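Local coordinates for protein ferredoxin component of dioxygenase (Sphingobium yanoikuyae, PDB 2I7F) that carries a Rieske-type [2Fe-2S] cluster and probably passes electrons to the terminal oxygenase of the biphenyl 2,3-dioxygenase system, at residues L5-V10 / L29-V34; E24-L29 / K88-T93; G36-T41 / G97-D102. All coordinates share one frame; numbering follows the deposited sequence.

Contact 1 (L5-V10 / L29-V34). With SO4 (sulfate ion), chain C.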
loop_
_atom_site.group_PDB
_atom_site.type_symbol
_atom_site.label_atom_id
_atom_site.label_comp_id
_atom_site.label_asym_id
_atom_site.label_seq_id
_atom_site.Cartn_x
_atom_site.Cartn_y
_atom_site.Cartn_z
ATOM N N LEU A 5 6.179 -8.280 11.681
ATOM C CA LEU A 5 5.394 -7.188 12.242
ATOM C C LEU A 5 3.972 -7.363 11.787
ATOM O O LEU A 5 3.750 -7.460 10.601
ATOM C CB LEU A 5 5.879 -5.831 11.707
ATOM C CG LEU A 5 7.267 -5.351 12.100
ATOM C CD1 LEU A 5 7.615 -3.993 11.453
ATOM C CD2 LEU A 5 7.299 -5.311 13.611
ATOM N N ARG A 6 3.015 -7.417 12.715
ATOM C CA ARG A 6 1.594 -7.398 12.351
ATOM C C ARG A 6 1.118 -5.985 11.963
ATOM O O ARG A 6 1.350 -5.032 12.701
ATOM C CB ARG A 6 0.746 -7.930 13.501
ATOM C CG ARG A 6 0.970 -9.387 13.719
ATOM C CD ARG A 6 0.204 -9.953 14.879
ATOM N NE ARG A 6 0.657 -9.331 16.091
ATOM C CZ ARG A 6 0.257 -9.659 17.309
ATOM N NH1 ARG A 6 -0.637 -10.621 17.494
ATOM N NH2 ARG A 6 0.789 -9.028 18.344
ATOM N N LEU A 7 0.440 -5.861 10.823
ATOM C CA LEU A 7 -0.079 -4.564 10.356
ATOM C C LEU A 7 -1.561 -4.366 10.668
ATOM O O LEU A 7 -1.945 -3.339 11.224
ATOM C CB LEU A 7 0.215 -4.330 8.852
ATOM C CG LEU A 7 1.682 -4.502 8.475
ATOM C CD1 LEU A 7 1.924 -4.253 6.952
ATOM C CD2 LEU A 7 2.578 -3.602 9.344
ATOM N N CYS A 8 -2.372 -5.381 10.377
ATOM C CA CYS A 8 -3.816 -5.283 10.482
ATOM C C CYS A 8 -4.369 -6.639 10.157
ATOM O O CYS A 8 -3.672 -7.471 9.583
ATOM C CB CYS A 8 -4.390 -4.208 9.524
ATOM S SG CYS A 8 -4.274 -4.499 7.721
ATOM N N GLN A 9 -5.623 -6.880 10.525
ATOM C CA GLN A 9 -6.255 -8.145 10.211
ATOM C C GLN A 9 -6.582 -8.187 8.718
ATOM O O GLN A 9 -6.971 -7.189 8.133
ATOM C CB GLN A 9 -7.520 -8.311 11.028
ATOM C CG GLN A 9 -7.239 -8.579 12.474
ATOM C CD GLN A 9 -8.482 -8.393 13.281
ATOM O OE1 GLN A 9 -9.185 -9.363 13.573
ATOM N NE2 GLN A 9 -8.819 -7.153 13.577
ATOM N N VAL A 10 -6.384 -9.348 8.113
ATOM C CA VAL A 10 -6.738 -9.580 6.706
ATOM C C VAL A 10 -8.218 -9.196 6.444
ATOM O O VAL A 10 -8.564 -8.583 5.427
ATOM C CB VAL A 10 -6.534 -11.088 6.312
ATOM C CG1 VAL A 10 -6.969 -11.353 4.850
ATOM C CG2 VAL A 10 -5.093 -11.538 6.443
ATOM N N LEU A 29 2.341 3.082 6.168
ATOM C CA LEU A 29 2.136 1.928 5.279
ATOM C C LEU A 29 0.709 1.884 4.772
ATOM O O LEU A 29 -0.177 2.384 5.422
ATOM C CB LEU A 29 2.434 0.627 6.001
ATOM C CG LEU A 29 3.871 0.399 6.534
ATOM C CD1 LEU A 29 3.847 -0.841 7.421
ATOM C CD2 LEU A 29 4.881 0.274 5.419
ATOM N N ALA A 30 0.532 1.330 3.577
ATOM C CA ALA A 30 -0.743 1.201 2.924
ATOM C C ALA A 30 -0.919 -0.272 2.682
ATOM O O ALA A 30 -0.052 -0.912 2.148
ATOM C CB ALA A 30 -0.773 1.947 1.640
ATOM N N VAL A 31 -2.080 -0.797 3.054
ATOM C CA VAL A 31 -2.422 -2.195 2.814
ATOM C C VAL A 31 -3.615 -2.299 1.843
ATOM O O VAL A 31 -4.636 -1.631 2.018
ATOM C CB VAL A 31 -2.749 -2.904 4.144
ATOM C CG1 VAL A 31 -2.934 -4.418 3.928
ATOM C CG2 VAL A 31 -1.662 -2.629 5.153
ATOM N N TYR A 32 -3.458 -3.150 0.818
ATOM C CA TYR A 32 -4.419 -3.311 -0.244
ATOM C C TYR A 32 -4.840 -4.755 -0.432
ATOM O O TYR A 32 -4.063 -5.678 -0.199
ATOM C CB TYR A 32 -3.864 -2.851 -1.579
ATOM C CG TYR A 32 -3.081 -1.587 -1.588
ATOM C CD1 TYR A 32 -1.762 -1.578 -1.147
ATOM C CD2 TYR A 32 -3.600 -0.409 -2.110
ATOM C CE1 TYR A 32 -1.009 -0.473 -1.200
ATOM C CE2 TYR A 32 -2.798 0.761 -2.160
ATOM C CZ TYR A 32 -1.512 0.708 -1.717
ATOM O OH TYR A 32 -0.670 1.829 -1.731
ATOM N N ASN A 33 -6.065 -4.910 -0.931
ATOM C CA ASN A 33 -6.596 -6.166 -1.392
ATOM C C ASN A 33 -6.919 -5.955 -2.877
ATOM O O ASN A 33 -7.770 -5.124 -3.215
ATOM C CB ASN A 33 -7.834 -6.522 -0.563
ATOM C CG ASN A 33 -8.696 -7.661 -1.150
ATOM O OD1 ASN A 33 -8.455 -8.180 -2.232
ATOM N ND2 ASN A 33 -9.737 -8.012 -0.416
ATOM N N VAL A 34 -6.181 -6.657 -3.737
ATOM C CA VAL A 34 -6.396 -6.693 -5.169
ATOM C C VAL A 34 -6.964 -8.082 -5.518
ATOM O O VAL A 34 -6.274 -9.101 -5.454
ATOM C CB VAL A 34 -5.060 -6.399 -5.958
ATOM C CG1 VAL A 34 -5.259 -6.615 -7.477
ATOM C CG2 VAL A 34 -4.541 -4.970 -5.657
HETATM S S SO4 C . -7.080 -4.151 12.630
HETATM O O1 SO4 C . -5.680 -3.837 12.945
HETATM O O2 SO4 C . -7.244 -4.933 11.409
HETATM O O3 SO4 C . -7.663 -4.898 13.757
HETATM O O4 SO4 C . -7.809 -2.883 12.446
#
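Leu7 and Leu29 both set CG opposite their own carbonyl carbon (chi1 -53° in Leu7), and in this setting the two isobutyl groups meet at about a right angle. One methyl, Leu29 CD1, serves both branches of its partner: it lies 3.6 Å from Leu7 CD2 and 3.9 Å from Leu7 CD1. Further along strand 29-34, Leu7 CD1 reaches Val31 CG2 at a looser 4.3 Å. Cys8 takes a different rotamer, its SG lying between the backbone N and the carbonyl carbon (chi1 67°). The sulfur thereby comes up to both methyls of Val31, with Cys8 SG 4.0 Å from Val31 CG1 and nearly as near to CG2.

Strands 4-9 and 29-34 are not neighbours in their sheet. Their short axes pass 8.8 Å apart at 52°, a gap bridged by side chains alone, without a hydrogen bond. Val21 of strand 19-21 touches Leu7, Cys8 and Val31, while Val40 packs on Leu7 and Val38 on Val31.

Beside this buried patch, Gln9 holds a sulfate ion, probably from the crystallisation liquor. Gln9 N gives a hydrogen bond of 2.7 Å to sulfate O2, and the extended side chain brings Gln9 NE2 to sulfate O3; Ser12 OG is a further partner of the ion. The chemistry divides accordingly: dispersion between methyls and a thiol sulfur joins the two strands across the sheet's interior, and the polar groups of Gln9 deal with the anion without entering the apolar contact.

Contact 2 (E24-L29 / K88-T93)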
loop_
_atom_site.group_PDB
_atom_site.type_symbol
_atom_site.label_atom_id
_atom_site.label_comp_id
_atom_site.label_asym_id
_atom_site.label_seq_id
_atom_site.Cartn_x
_atom_site.Cartn_y
_atom_site.Cartn_z
ATOM N N GLU A 24 4.848 1.506 14.475
ATOM C CA GLU A 24 5.853 2.360 15.068
ATOM C C GLU A 24 7.269 2.187 14.492
ATOM O O GLU A 24 8.034 3.151 14.438
ATOM C CB GLU A 24 5.837 2.290 16.603
ATOM C CG GLU A 24 6.101 0.931 17.249
ATOM C CD GLU A 24 5.911 0.990 18.768
ATOM O OE1 GLU A 24 5.010 0.274 19.276
ATOM O OE2 GLU A 24 6.651 1.750 19.453
ATOM N N LYS A 25 7.613 1.025 13.980
ATOM C CA LYS A 25 8.956 0.894 13.398
ATOM C C LYS A 25 9.134 1.534 11.973
ATOM O O LYS A 25 10.247 1.787 11.526
ATOM C CB LYS A 25 9.391 -0.588 13.453
ATOM C CG LYS A 25 9.823 -1.011 14.876
ATOM C CD LYS A 25 10.021 -2.532 15.045
ATOM C CE LYS A 25 8.947 -3.187 15.966
ATOM N NZ LYS A 25 9.494 -4.387 16.744
ATOM N N MET A 26 8.032 1.882 11.322
ATOM C CA MET A 26 7.996 2.016 9.892
ATOM C C MET A 26 7.493 3.365 9.389
ATOM O O MET A 26 6.796 4.099 10.104
ATOM C CB MET A 26 7.046 0.950 9.354
ATOM C CG MET A 26 7.383 -0.469 9.688
ATOM S SD MET A 26 8.968 -1.057 9.104
ATOM C CE MET A 26 8.716 -0.982 7.350
ATOM N N PRO A 27 7.822 3.683 8.125
ATOM C CA PRO A 27 7.118 4.752 7.456
ATOM C C PRO A 27 5.648 4.417 7.341
ATOM O O PRO A 27 5.291 3.258 7.363
ATOM C CB PRO A 27 7.785 4.836 6.065
ATOM C CG PRO A 27 8.774 3.766 5.989
ATOM C CD PRO A 27 8.873 3.071 7.285
ATOM N N ALA A 28 4.792 5.410 7.209
ATOM C CA ALA A 28 3.373 5.131 7.023
ATOM C C ALA A 28 3.242 4.052 5.946
ATOM O O ALA A 28 3.954 4.111 4.934
ATOM C CB ALA A 28 2.599 6.388 6.631
ATOM N N LEU A 29 2.341 3.082 6.168
ATOM C CA LEU A 29 2.136 1.928 5.279
ATOM C C LEU A 29 0.709 1.884 4.772
ATOM O O LEU A 29 -0.177 2.384 5.422
ATOM C CB LEU A 29 2.434 0.627 6.001
ATOM C CG LEU A 29 3.871 0.399 6.534
ATOM C CD1 LEU A 29 3.847 -0.841 7.421
ATOM C CD2 LEU A 29 4.881 0.274 5.419
ATOM N N LYS A 88 7.871 2.130 -2.461
ATOM C CA LYS A 88 8.417 0.961 -1.787
ATOM C C LYS A 88 7.299 -0.038 -1.541
ATOM O O LYS A 88 6.248 0.339 -1.056
ATOM C CB LYS A 88 9.041 1.353 -0.458
ATOM C CG LYS A 88 9.518 0.203 0.435
ATOM C CD LYS A 88 10.858 -0.255 0.036
ATOM C CE LYS A 88 11.447 -1.189 1.069
ATOM N NZ LYS A 88 12.582 -1.876 0.418
ATOM N N THR A 89 7.573 -1.296 -1.892
ATOM C CA THR A 89 6.720 -2.444 -1.605
ATOM C C THR A 89 7.380 -3.346 -0.550
ATOM O O THR A 89 8.576 -3.247 -0.277
ATOM C CB THR A 89 6.391 -3.277 -2.909
ATOM O OG1 THR A 89 7.564 -3.980 -3.370
ATOM C CG2 THR A 89 5.839 -2.399 -4.032
ATOM N N TYR A 90 6.571 -4.190 0.074
ATOM C CA TYR A 90 7.010 -5.110 1.108
ATOM C C TYR A 90 6.428 -6.488 0.814
ATOM O O TYR A 90 5.261 -6.585 0.436
ATOM C CB TYR A 90 6.547 -4.625 2.524
ATOM C CG TYR A 90 7.088 -3.244 2.908
ATOM C CD1 TYR A 90 6.428 -2.090 2.529
ATOM C CD2 TYR A 90 8.249 -3.111 3.620
ATOM C CE1 TYR A 90 6.892 -0.851 2.862
ATOM C CE2 TYR A 90 8.740 -1.854 3.941
ATOM C CZ TYR A 90 8.060 -0.731 3.560
ATOM O OH TYR A 90 8.575 0.486 3.940
ATOM N N PRO A 91 7.232 -7.539 0.945
ATOM C CA PRO A 91 6.771 -8.913 0.901
ATOM C C PRO A 91 5.896 -9.200 2.111
ATOM O O PRO A 91 6.297 -8.885 3.250
ATOM C CB PRO A 91 8.084 -9.740 0.928
ATOM C CG PRO A 91 9.141 -8.801 0.591
ATOM C CD PRO A 91 8.695 -7.494 1.170
ATOM N N VAL A 92 4.731 -9.798 1.838
ATOM C CA VAL A 92 3.642 -10.006 2.774
ATOM C C VAL A 92 3.541 -11.522 3.122
ATOM O O VAL A 92 3.683 -12.412 2.264
ATOM C CB VAL A 92 2.296 -9.402 2.228
ATOM C CG1 VAL A 92 1.180 -9.479 3.238
ATOM C CG2 VAL A 92 2.501 -7.942 1.793
ATOM N N THR A 93 3.377 -11.778 4.411
ATOM C CA THR A 93 2.977 -13.066 4.946
ATOM C C THR A 93 1.658 -12.856 5.725
ATOM O O THR A 93 1.484 -11.833 6.329
ATOM C CB THR A 93 4.085 -13.607 5.854
ATOM O OG1 THR A 93 5.338 -13.570 5.135
ATOM C CG2 THR A 93 3.824 -15.065 6.308
#
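The ring of Tyr90 is approached obliquely by two methyl groups, Leu29 CD2 and Met26 CE, at CE1 and CE2, the carbons next to the one that bears the hydroxyl. Leu29 CD2 lies 3.4 Å from Tyr90 CE1, its side chain running at about a right angle to that of the tyrosine. On the same side of the ring plane, Met26 CE is 3.5 Å from Tyr90 CE2. The methionine comes from the opposite direction to the tyrosine, and bends at chi2 (-60°) and chi3 (-65°) fold its terminal methyl back to the ring. Beyond the carbons, Pro27 CG meets the phenolic oxygen, at 3.9 Å from Tyr90 OH; the side chain of Pro27 is about 12 Å from that of the cluster ligand Cys45.

The hydroxyl is hydrogen-bonded to Asp42 OD1 of strand 37-42, which fixes the polar end of a ring otherwise held by apolar groups. With an alanine at Tyr90, Asp42 would probably lose its hydroxyl partner and a gap would be left beside Met26 CE and Leu29 CD2, where the ring had been. Ile101 of strand 98-102 also packs on Met26, Leu29 and Tyr90, extending the apolar cluster.

No hydrogen bond joins the two segments. Instead, side chains pack the 24-28 loop, at its junction with strand 29-34, onto the broken strand 89-95 of the six-stranded antiparallel, barrel-like sheet of the Rieske fold.

Contact 3 (G36-T41 / G97-D102); sequences GEVFVT and GWVCID
Val38 and Val99 reach toward each other tip to tip. Val38 CG1 stands 3.8 Å from Val99 CG1 and equally near Val99 CG2, facing the fork of the second valine. Val99 CG1 is shared: it also lies 3.9 Å from Val40 CG2, where the two side chains slide past each other in opposite directions. The row continues to Ile101, whose CG2 branch is 4.0 Å from Val40 CG1 as the side chains meet at a slant. Ile101 presents this methyl because its CG1 branch occupies the site between backbone N and carbonyl carbon (chi1 62°), leaving CG2 opposite the carbonyl carbon.

Alternation along each strand selects these residues. Val38 and Val40 point toward strand 98-102, as Val99 and Ile101 point toward strand 37-42, whereas Phe39 and Cys100 turn away. The short axes approach to 8.6 Å at 44°, and no hydrogen bond crosses between the segments.

Farther out, the intervening strand 89-95 sends Val92 against both Val40 and Val99, and Tyr90 against Ile101. Leu7 touches Val40 and Ile101, and Val31 touches Val38 and Val99. Backbone bonds of Val40 with Tyr90 and of Val99 with Leu7 hold the two strands in place within the sheet. Such inward-facing aliphatic side chains, meeting across a strongly curved antiparallel sheet, are characteristic of the beta-barrel-like base of Rieske domains, here away from the iron-sulfur cluster.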
loop_
_atom_site.group_PDB
_atom_site.type_symbol
_atom_site.label_atom_id
_atom_site.label_comp_id
_atom_site.label_asym_id
_atom_site.label_seq_id
_atom_site.Cartn_x
_atom_site.Cartn_y
_atom_site.Cartn_z
ATOM N N GLY A 36 -8.714 -10.200 -3.959
ATOM C CA GLY A 36 -8.618 -11.209 -2.936
ATOM C C GLY A 36 -7.226 -11.514 -2.436
ATOM O O GLY A 36 -7.075 -12.392 -1.583
ATOM N N GLU A 37 -6.205 -10.836 -2.956
ATOM C CA GLU A 37 -4.802 -11.007 -2.481
ATOM C C GLU A 37 -4.306 -9.670 -1.919
ATOM O O GLU A 37 -4.667 -8.627 -2.428
ATOM C CB GLU A 37 -3.870 -11.414 -3.616
ATOM C CG GLU A 37 -3.618 -12.889 -3.813
ATOM C CD GLU A 37 -4.708 -13.559 -4.499
ATOM O OE1 GLU A 37 -5.073 -13.105 -5.596
ATOM O OE2 GLU A 37 -5.187 -14.563 -3.962
ATOM N N VAL A 38 -3.420 -9.728 -0.921
ATOM C CA VAL A 38 -2.946 -8.575 -0.156
ATOM C C VAL A 38 -1.521 -8.104 -0.570
ATOM O O VAL A 38 -0.643 -8.892 -0.846
ATOM C CB VAL A 38 -3.016 -8.913 1.385
ATOM C CG1 VAL A 38 -2.418 -7.834 2.247
ATOM C CG2 VAL A 38 -4.457 -9.196 1.817
ATOM N N PHE A 39 -1.352 -6.785 -0.654
ATOM C CA PHE A 39 -0.109 -6.124 -1.003
ATOM C C PHE A 39 0.072 -5.002 -0.004
ATOM O O PHE A 39 -0.916 -4.507 0.565
ATOM C CB PHE A 39 -0.160 -5.614 -2.468
ATOM C CG PHE A 39 -0.389 -6.722 -3.472
ATOM C CD1 PHE A 39 -1.684 -7.158 -3.786
ATOM C CD2 PHE A 39 0.699 -7.433 -4.007
ATOM C CE1 PHE A 39 -1.881 -8.204 -4.649
ATOM C CE2 PHE A 39 0.506 -8.485 -4.867
ATOM C CZ PHE A 39 -0.789 -8.880 -5.202
ATOM N N VAL A 40 1.331 -4.643 0.244
ATOM C CA VAL A 40 1.711 -3.595 1.189
ATOM C C VAL A 40 2.766 -2.690 0.506
ATOM O O VAL A 40 3.768 -3.191 -0.048
ATOM C CB VAL A 40 2.245 -4.173 2.551
ATOM C CG1 VAL A 40 2.744 -3.043 3.528
ATOM C CG2 VAL A 40 1.145 -5.029 3.230
ATOM N N THR A 41 2.486 -1.386 0.527
ATOM C CA THR A 41 3.384 -0.340 0.037
ATOM C C THR A 41 3.566 0.739 1.109
ATOM O O THR A 41 2.762 0.839 2.013
ATOM C CB THR A 41 2.877 0.338 -1.294
ATOM O OG1 THR A 41 1.834 1.307 -1.036
ATOM C CG2 THR A 41 2.403 -0.685 -2.318
ATOM N N GLY A 97 -4.371 -14.908 10.579
ATOM C CA GLY A 97 -5.325 -13.855 10.216
ATOM C C GLY A 97 -4.808 -12.452 10.152
ATOM O O GLY A 97 -5.586 -11.552 9.869
ATOM N N TRP A 98 -3.531 -12.231 10.457
ATOM C CA TRP A 98 -2.904 -10.903 10.318
ATOM C C TRP A 98 -2.073 -10.706 9.048
ATOM O O TRP A 98 -1.299 -11.568 8.654
ATOM C CB TRP A 98 -2.026 -10.573 11.555
ATOM C CG TRP A 98 -2.840 -10.347 12.756
ATOM C CD1 TRP A 98 -3.370 -11.313 13.570
ATOM C CD2 TRP A 98 -3.280 -9.080 13.293
ATOM N NE1 TRP A 98 -4.110 -10.724 14.568
ATOM C CE2 TRP A 98 -4.074 -9.362 14.425
ATOM C CE3 TRP A 98 -3.044 -7.745 12.953
ATOM C CZ2 TRP A 98 -4.640 -8.349 15.221
ATOM C CZ3 TRP A 98 -3.621 -6.753 13.722
ATOM C CH2 TRP A 98 -4.422 -7.056 14.829
ATOM N N VAL A 99 -2.218 -9.540 8.441
ATOM C CA VAL A 99 -1.297 -9.046 7.420
ATOM C C VAL A 99 0.024 -8.666 8.079
ATOM O O VAL A 99 0.060 -7.774 8.935
ATOM C CB VAL A 99 -1.830 -7.809 6.647
ATOM C CG1 VAL A 99 -0.827 -7.399 5.617
ATOM C CG2 VAL A 99 -3.154 -8.137 5.946
ATOM N N CYS A 100 1.104 -9.375 7.706
ATOM C CA CYS A 100 2.423 -9.084 8.226
ATOM C C CYS A 100 3.439 -8.801 7.144
ATOM O O CYS A 100 3.321 -9.271 6.014
ATOM C CB CYS A 100 2.962 -10.241 9.093
ATOM S SG CYS A 100 1.963 -10.805 10.434
ATOM N N ILE A 101 4.469 -8.057 7.552
ATOM C CA ILE A 101 5.689 -7.824 6.784
ATOM C C ILE A 101 6.889 -8.115 7.709
ATOM O O ILE A 101 6.739 -8.226 8.912
ATOM C CB ILE A 101 5.772 -6.399 6.166
ATOM C CG1 ILE A 101 5.791 -5.286 7.241
ATOM C CG2 ILE A 101 4.642 -6.219 5.121
ATOM C CD1 ILE A 101 6.356 -3.920 6.754
ATOM N N ASP A 102 8.058 -8.264 7.128
ATOM C CA ASP A 102 9.250 -8.548 7.892
ATOM C C ASP A 102 9.674 -7.263 8.548
ATOM O O ASP A 102 9.496 -6.197 7.977
ATOM C CB ASP A 102 10.381 -9.066 6.985
ATOM C CG ASP A 102 10.075 -10.444 6.353
ATOM O OD1 ASP A 102 9.182 -11.181 6.821
ATOM O OD2 ASP A 102 10.758 -10.803 5.357
#

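All three contacts reach one six-stranded antiparallel sheet; 1 and 3 are buried on it, while contact 2 brings in the loop before strand 29-34 and is only partly buried. Contacts 1 and 3 have centres only 4 Å apart; contact 2 lies about 9 Å from the centre of each. Contact 1 closes along the chain before contact 3 opens, and contact 2 alternates with both. Contacts 1 and 2 share Leu29, and Leu5 packs on Lys25 and Met26. Strands 4-9 and 98-102 are neighbours, as are 29-34 and 37-42, tying contacts 1 and 3 through adjacent backbones. Early, middle and late parts of the chain thus meet on one sheet, with the cluster bound apart from contacts 1 and 3.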